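Local coordinates for protein C-domain type II peptide synthetase (Streptomyces globisporus, PDB 4ZNM) that belongs to the condensation-domain family of peptide synthetases and has the two-lobed fold of the CoA-dependent acyltransferase clan, at residues T127-V131 and I154-T158; K240-R246 and Q400-I406. One frame throughout, in Å; residues are numbered along the deposited sequence. Where two conformers were deposited one is given.

Interaction 1. Residues T127-V131 and I154-T158. With NA (sodium ion), chain C.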
loop_
_atom_site.group_PDB
_atom_site.type_symbol
_atom_site.label_atom_id
_atom_site.label_comp_id
_atom_site.label_asym_id
_atom_site.label_seq_id
_atom_site.Cartn_x
_atom_site.Cartn_y
_atom_site.Cartn_z
ATOM N N THR A 127 -13.614 3.289 -10.163
ATOM C CA THR A 127 -13.598 2.849 -11.547
ATOM C C THR A 127 -12.558 1.746 -11.743
ATOM O O THR A 127 -11.693 1.539 -10.895
ATOM C CB THR A 127 -13.311 4.003 -12.513
ATOM O OG1 THR A 127 -11.958 4.462 -12.353
ATOM C CG2 THR A 127 -14.289 5.133 -12.267
ATOM N N GLY A 128 -12.670 1.014 -12.851
ATOM C CA GLY A 128 -11.798 -0.129 -13.113
ATOM C C GLY A 128 -10.665 0.192 -14.057
ATOM O O GLY A 128 -10.696 1.185 -14.785
ATOM N N LEU A 129 -9.633 -0.643 -14.014
ATOM C CA LEU A 129 -8.460 -0.445 -14.862
ATOM C C LEU A 129 -7.831 -1.825 -15.095
ATOM O O LEU A 129 -7.226 -2.378 -14.201
ATOM C CB LEU A 129 -7.493 0.522 -14.185
ATOM C CG LEU A 129 -6.155 0.788 -14.869
ATOM C CD1 LEU A 129 -6.383 1.301 -16.258
ATOM C CD2 LEU A 129 -5.330 1.806 -14.086
ATOM N N SER A 130 -8.010 -2.362 -16.291
ATOM C CA SER A 130 -7.550 -3.705 -16.636
ATOM C C SER A 130 -6.038 -3.827 -16.588
ATOM O O SER A 130 -5.321 -2.832 -16.765
ATOM C CB SER A 130 -8.032 -4.069 -18.031
ATOM O OG SER A 130 -7.308 -3.331 -18.993
ATOM N N VAL A 131 -5.554 -5.044 -16.329
ATOM C CA VAL A 131 -4.122 -5.337 -16.475
ATOM C C VAL A 131 -3.858 -6.027 -17.831
ATOM O O VAL A 131 -2.724 -6.161 -18.290
ATOM C CB VAL A 131 -3.614 -6.213 -15.299
ATOM C CG1 VAL A 131 -4.126 -7.634 -15.440
ATOM C CG2 VAL A 131 -2.091 -6.123 -15.240
ATOM N N ILE A 154 -4.217 6.889 -11.304
ATOM C CA ILE A 154 -4.586 5.525 -10.994
ATOM C C ILE A 154 -3.762 4.582 -11.835
ATOM O O ILE A 154 -3.557 4.795 -13.021
ATOM C CB ILE A 154 -6.067 5.299 -11.209
ATOM C CG1 ILE A 154 -6.423 3.859 -10.853
ATOM C CG2 ILE A 154 -6.448 5.659 -12.612
ATOM C CD1 ILE A 154 -7.914 3.613 -10.855
ATOM N N ALA A 155 -3.271 3.542 -11.181
ATOM C CA ALA A 155 -2.398 2.580 -11.822
ATOM C C ALA A 155 -2.719 1.199 -11.308
ATOM O O ALA A 155 -3.101 1.028 -10.145
ATOM C CB ALA A 155 -0.952 2.916 -11.527
ATOM N N HIS A 156 -2.530 0.204 -12.159
ATOM C CA HIS A 156 -2.763 -1.147 -11.730
ATOM C C HIS A 156 -1.705 -1.527 -10.705
ATOM O O HIS A 156 -0.518 -1.225 -10.848
ATOM C CB HIS A 156 -2.768 -2.123 -12.897
ATOM C CG HIS A 156 -3.544 -3.358 -12.585
ATOM N ND1 HIS A 156 -2.995 -4.445 -11.935
ATOM C CD2 HIS A 156 -4.857 -3.642 -12.754
ATOM C CE1 HIS A 156 -3.937 -5.359 -11.744
ATOM N NE2 HIS A 156 -5.074 -4.892 -12.234
ATOM N N HIS A 157 -2.152 -2.188 -9.653
ATOM C CA HIS A 157 -1.314 -2.400 -8.481
ATOM C C HIS A 157 -0.347 -3.581 -8.664
ATOM O O HIS A 157 0.527 -3.825 -7.809
ATOM C CB HIS A 157 -2.251 -2.546 -7.285
ATOM C CG HIS A 157 -1.591 -2.406 -5.942
ATOM N ND1 HIS A 157 -0.298 -1.951 -5.764
ATOM C CD2 HIS A 157 -2.063 -2.673 -4.705
ATOM C CE1 HIS A 157 -0.008 -1.944 -4.476
ATOM N NE2 HIS A 157 -1.061 -2.381 -3.810
ATOM N N THR A 158 -0.488 -4.312 -9.781
ATOM C CA THR A 158 0.571 -5.238 -10.216
ATOM C C THR A 158 1.750 -4.479 -10.819
ATOM O O THR A 158 2.853 -5.014 -10.905
ATOM C CB THR A 158 0.073 -6.282 -11.294
ATOM O OG1 THR A 158 -0.463 -5.583 -12.434
ATOM C CG2 THR A 158 -0.969 -7.251 -10.725
HETATM NA NA NA C . -5.678 -1.472 -18.823
HETATM O O HOH W 1 -7.659 -0.459 -19.162
#
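Strand residue I154 opens the contact: its CA-to-CB bond points toward 127-131, and with chi1 and chi2 both t the extended side chain carries CD1 to 4.3 Å from T127 O, while CG1 lies 4.0 Å from L129 CD2. The same L129 methyl is 3.6 Å from I154 O and 3.8 Å from A155 CA, so L129 packs over the strand backbone as well as the side chain of I154. A155 itself points away and touches L137 of the neighbouring strand 137-143. H156 ends the strand and makes the most detailed contact. V131 CB sits 3.6 Å from the centroid of its imidazole, 8° off the ring normal, a CH-pi contact over one face; L129 O approaches the ring edge, 3.1 Å from H156 CD2. The ring is further held by a 2.8 Å hydrogen bond between H156 ND1 and T158 OG1, a weak one from T158 N to H156 ND1 (3.3 Å), and NE2 bonded to the carbonyl of G43. H157 does not reach 127-131; its ring stacks on Y46. T158 closes the contact with OG1 3.3 Å from V131 CG2. No hydrogen bond crosses between the segments. S130 faces away from the strand and binds the sodium ion through O and OG, each 2.5 Å from NA, with water 1 at 2.2 Å from NA and E133 O and P135 O as further ligands. Residues 156-158 begin the HHxxxD signature of condensation domains, whose second histidine, here H157, lies at the active site in relatives.

Interaction 2. Residues K240-R246 and Q400-I406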
loop_
_atom_site.group_PDB
_atom_site.type_symbol
_atom_site.label_atom_id
_atom_site.label_comp_id
_atom_site.label_asym_id
_atom_site.label_seq_id
_atom_site.Cartn_x
_atom_site.Cartn_y
_atom_site.Cartn_z
ATOM N N LYS A 240 -17.541 -10.225 -4.848
ATOM C CA LYS A 240 -16.357 -9.559 -4.358
ATOM C C LYS A 240 -16.486 -8.032 -4.374
ATOM O O LYS A 240 -16.848 -7.423 -5.382
ATOM C CB LYS A 240 -15.169 -9.971 -5.210
ATOM C CG LYS A 240 -13.817 -9.413 -4.766
ATOM C CD LYS A 240 -13.389 -9.986 -3.410
ATOM C CE LYS A 240 -12.112 -9.287 -2.884
ATOM N NZ LYS A 240 -10.937 -9.569 -3.741
ATOM N N GLY A 241 -16.092 -7.416 -3.278
ATOM C CA GLY A 241 -15.931 -5.983 -3.219
ATOM C C GLY A 241 -15.049 -5.627 -2.043
ATOM O O GLY A 241 -14.937 -6.405 -1.098
ATOM N N THR A 242 -14.403 -4.472 -2.115
ATOM C CA THR A 242 -13.605 -3.990 -1.007
ATOM C C THR A 242 -14.027 -2.567 -0.653
ATOM O O THR A 242 -14.096 -1.698 -1.518
ATOM C CB THR A 242 -12.123 -4.028 -1.346
ATOM O OG1 THR A 242 -11.750 -5.368 -1.718
ATOM C CG2 THR A 242 -11.288 -3.575 -0.198
ATOM N N ALA A 243 -14.290 -2.355 0.631
ATOM C CA ALA A 243 -14.623 -1.044 1.150
ATOM C C ALA A 243 -13.466 -0.574 2.002
ATOM O O ALA A 243 -12.654 -1.374 2.460
ATOM C CB ALA A 243 -15.892 -1.081 1.950
ATOM N N TRP A 244 -13.404 0.730 2.207
ATOM C CA TRP A 244 -12.325 1.367 2.915
ATOM C C TRP A 244 -12.907 2.384 3.881
ATOM O O TRP A 244 -13.813 3.157 3.515
ATOM C CB TRP A 244 -11.367 2.052 1.946
ATOM C CG TRP A 244 -10.648 1.116 1.047
ATOM C CD1 TRP A 244 -11.070 0.633 -0.172
ATOM C CD2 TRP A 244 -9.362 0.525 1.285
ATOM N NE1 TRP A 244 -10.110 -0.203 -0.698
ATOM C CE2 TRP A 244 -9.068 -0.292 0.177
ATOM C CE3 TRP A 244 -8.440 0.604 2.330
ATOM C CZ2 TRP A 244 -7.897 -0.990 0.083
ATOM C CZ3 TRP A 244 -7.286 -0.104 2.227
ATOM C CH2 TRP A 244 -7.019 -0.895 1.115
ATOM N N GLN A 245 -12.420 2.356 5.122
ATOM C CA GLN A 245 -12.738 3.395 6.107
ATOM C C GLN A 245 -11.469 4.168 6.395
ATOM O O GLN A 245 -10.422 3.581 6.655
ATOM C CB GLN A 245 -13.332 2.787 7.380
ATOM C CG GLN A 245 -14.760 2.250 7.121
ATOM C CD GLN A 245 -15.436 1.674 8.348
ATOM O OE1 GLN A 245 -15.214 2.138 9.474
ATOM N NE2 GLN A 245 -16.272 0.642 8.135
ATOM N N ARG A 246 -11.570 5.489 6.339
ATOM C CA ARG A 246 -10.400 6.366 6.451
ATOM C C ARG A 246 -10.350 6.922 7.839
ATOM O O ARG A 246 -11.385 7.142 8.431
ATOM C CB ARG A 246 -10.480 7.523 5.474
ATOM C CG ARG A 246 -11.042 7.159 4.154
ATOM C CD ARG A 246 -10.029 6.479 3.292
ATOM N NE ARG A 246 -10.641 6.253 1.989
ATOM C CZ ARG A 246 -10.147 5.450 1.063
ATOM N NH1 ARG A 246 -9.028 4.781 1.291
ATOM N NH2 ARG A 246 -10.792 5.318 -0.074
ATOM N N GLN A 400 -15.200 4.732 1.462
ATOM C CA GLN A 400 -15.391 4.240 0.107
ATOM C C GLN A 400 -16.101 2.909 0.208
ATOM O O GLN A 400 -15.583 1.974 0.831
ATOM C CB GLN A 400 -14.042 4.081 -0.616
ATOM C CG GLN A 400 -14.049 3.158 -1.831
ATOM C CD GLN A 400 -14.624 3.838 -3.027
ATOM O OE1 GLN A 400 -15.788 3.613 -3.416
ATOM N NE2 GLN A 400 -13.828 4.715 -3.607
ATOM N N ALA A 401 -17.278 2.820 -0.410
ATOM C CA ALA A 401 -18.073 1.602 -0.354
ATOM C C ALA A 401 -17.506 0.504 -1.259
ATOM O O ALA A 401 -17.656 -0.665 -0.969
ATOM C CB ALA A 401 -19.495 1.901 -0.732
ATOM N N GLU A 402 -16.846 0.892 -2.351
ATOM C CA GLU A 402 -16.350 -0.058 -3.339
ATOM C C GLU A 402 -15.154 0.498 -4.088
ATOM O O GLU A 402 -15.316 1.241 -5.057
ATOM C CB GLU A 402 -17.445 -0.428 -4.345
ATOM C CG GLU A 402 -17.032 -1.591 -5.263
ATOM C CD GLU A 402 -18.215 -2.411 -5.784
ATOM O OE1 GLU A 402 -19.258 -1.793 -6.125
ATOM O OE2 GLU A 402 -18.095 -3.673 -5.855
ATOM N N GLY A 403 -13.955 0.125 -3.640
ATOM C CA GLY A 403 -12.732 0.745 -4.105
ATOM C C GLY A 403 -11.661 -0.227 -4.484
ATOM O O GLY A 403 -11.956 -1.359 -4.910
ATOM N N SER A 404 -10.410 0.194 -4.298
ATOM C CA SER A 404 -9.274 -0.661 -4.651
ATOM C C SER A 404 -9.389 -2.024 -3.965
ATOM O O SER A 404 -9.748 -2.134 -2.792
ATOM C CB SER A 404 -7.948 -0.018 -4.282
ATOM O OG SER A 404 -7.776 1.263 -4.895
ATOM N N ASP A 405 -9.112 -3.059 -4.726
ATOM C CA ASP A 405 -9.351 -4.432 -4.287
ATOM C C ASP A 405 -8.309 -4.916 -3.263
ATOM O O ASP A 405 -7.109 -4.674 -3.402
ATOM C CB ASP A 405 -9.377 -5.320 -5.546
ATOM C CG ASP A 405 -9.565 -6.797 -5.246
ATOM O OD1 ASP A 405 -10.736 -7.262 -5.267
ATOM O OD2 ASP A 405 -8.542 -7.493 -5.031
ATOM N N ILE A 406 -8.777 -5.584 -2.224
ATOM C CA ILE A 406 -7.942 -6.419 -1.366
ATOM C C ILE A 406 -8.224 -7.878 -1.738
ATOM O O ILE A 406 -9.347 -8.338 -1.554
ATOM C CB ILE A 406 -8.220 -6.183 0.125
ATOM C CG1 ILE A 406 -7.810 -4.784 0.531
ATOM C CG2 ILE A 406 -7.421 -7.213 1.008
ATOM C CD1 ILE A 406 -8.267 -4.429 1.948
HETATM O O HOH W 2 -13.803 -3.368 -4.857
HETATM O O HOH W 3 -12.692 -5.861 -4.301
#
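Side chains and main chain share the work where loop 400-406 folds over strand 242-249; backbone pairing is confined to one antiparallel hydrogen-bonded pair, W244 with Q400, whose N-to-O bonds are both 2.9 Å (W244 N to Q400 O, Q400 N to W244 O). A third main-chain bond, G403 N to T242 O (2.8 Å), follows as the loop turns. In the m rotamer, T242 directs OG1 to accept a 3.0 Å hydrogen bond from I406 N, nearly straight at 176°, and sets CG2 against I406 CG1 at 3.8 Å. W244, with chi1 m and chi2 near 90°, swings its indole alongside the loop: NE1 donates to S404 O (2.9 Å, 152°) and CZ2 meets I406 CG1 at 3.8 Å. Q400 begins t, p, folding its amide back so that OE1 accepts from E402 N (3.1 Å), while NE2 bonds to N122 O of helix 110-125. This fold crowds G403, where a CB would lie 2.7 Å from Q400 CG. K240 leaves the backbone sideways, yet its t, p, t, m chain brings NZ to D405 OD1 (2.8 Å, a salt bridge) and I406 O (3.0 Å); P407 O is another acceptor. Water 3 links T242 OG1 (2.8 Å) to D405 OD1 (2.6 Å), and water 2 joins T242 N (3.0 Å) to G403 O (2.7 Å). A threonine hydroxyl, an indole NH and an ammonium group thus add to the single bridge and G403 N to T242 O: polar bonds hold the 400-406 path along its length, with I406 packing on W244 and T242.

How the interactions relate
Along the chain interaction 1 closes before interaction 2 opens, and in space their centres are 14 Å apart with nearest atoms about 6 Å apart, so they do not touch. They belong to different sheets: 154-156 ends strand 148-156 of the six-stranded sheet, whereas 242-246 lies on an outermost strand of the five-stranded one. Segment 400-406 runs between strand 388-392 of the first sheet and strand 410-416 of the second, so interaction 2 anchors a crossing between the lobes. H47 links the two contacts directly, its NE2 bonding T127 O and its ND1 bonding S404 OG; Y46, stacked on H157, also touches D405. Both thus lie near where the two lobes meet, with H47 and Y46 between them.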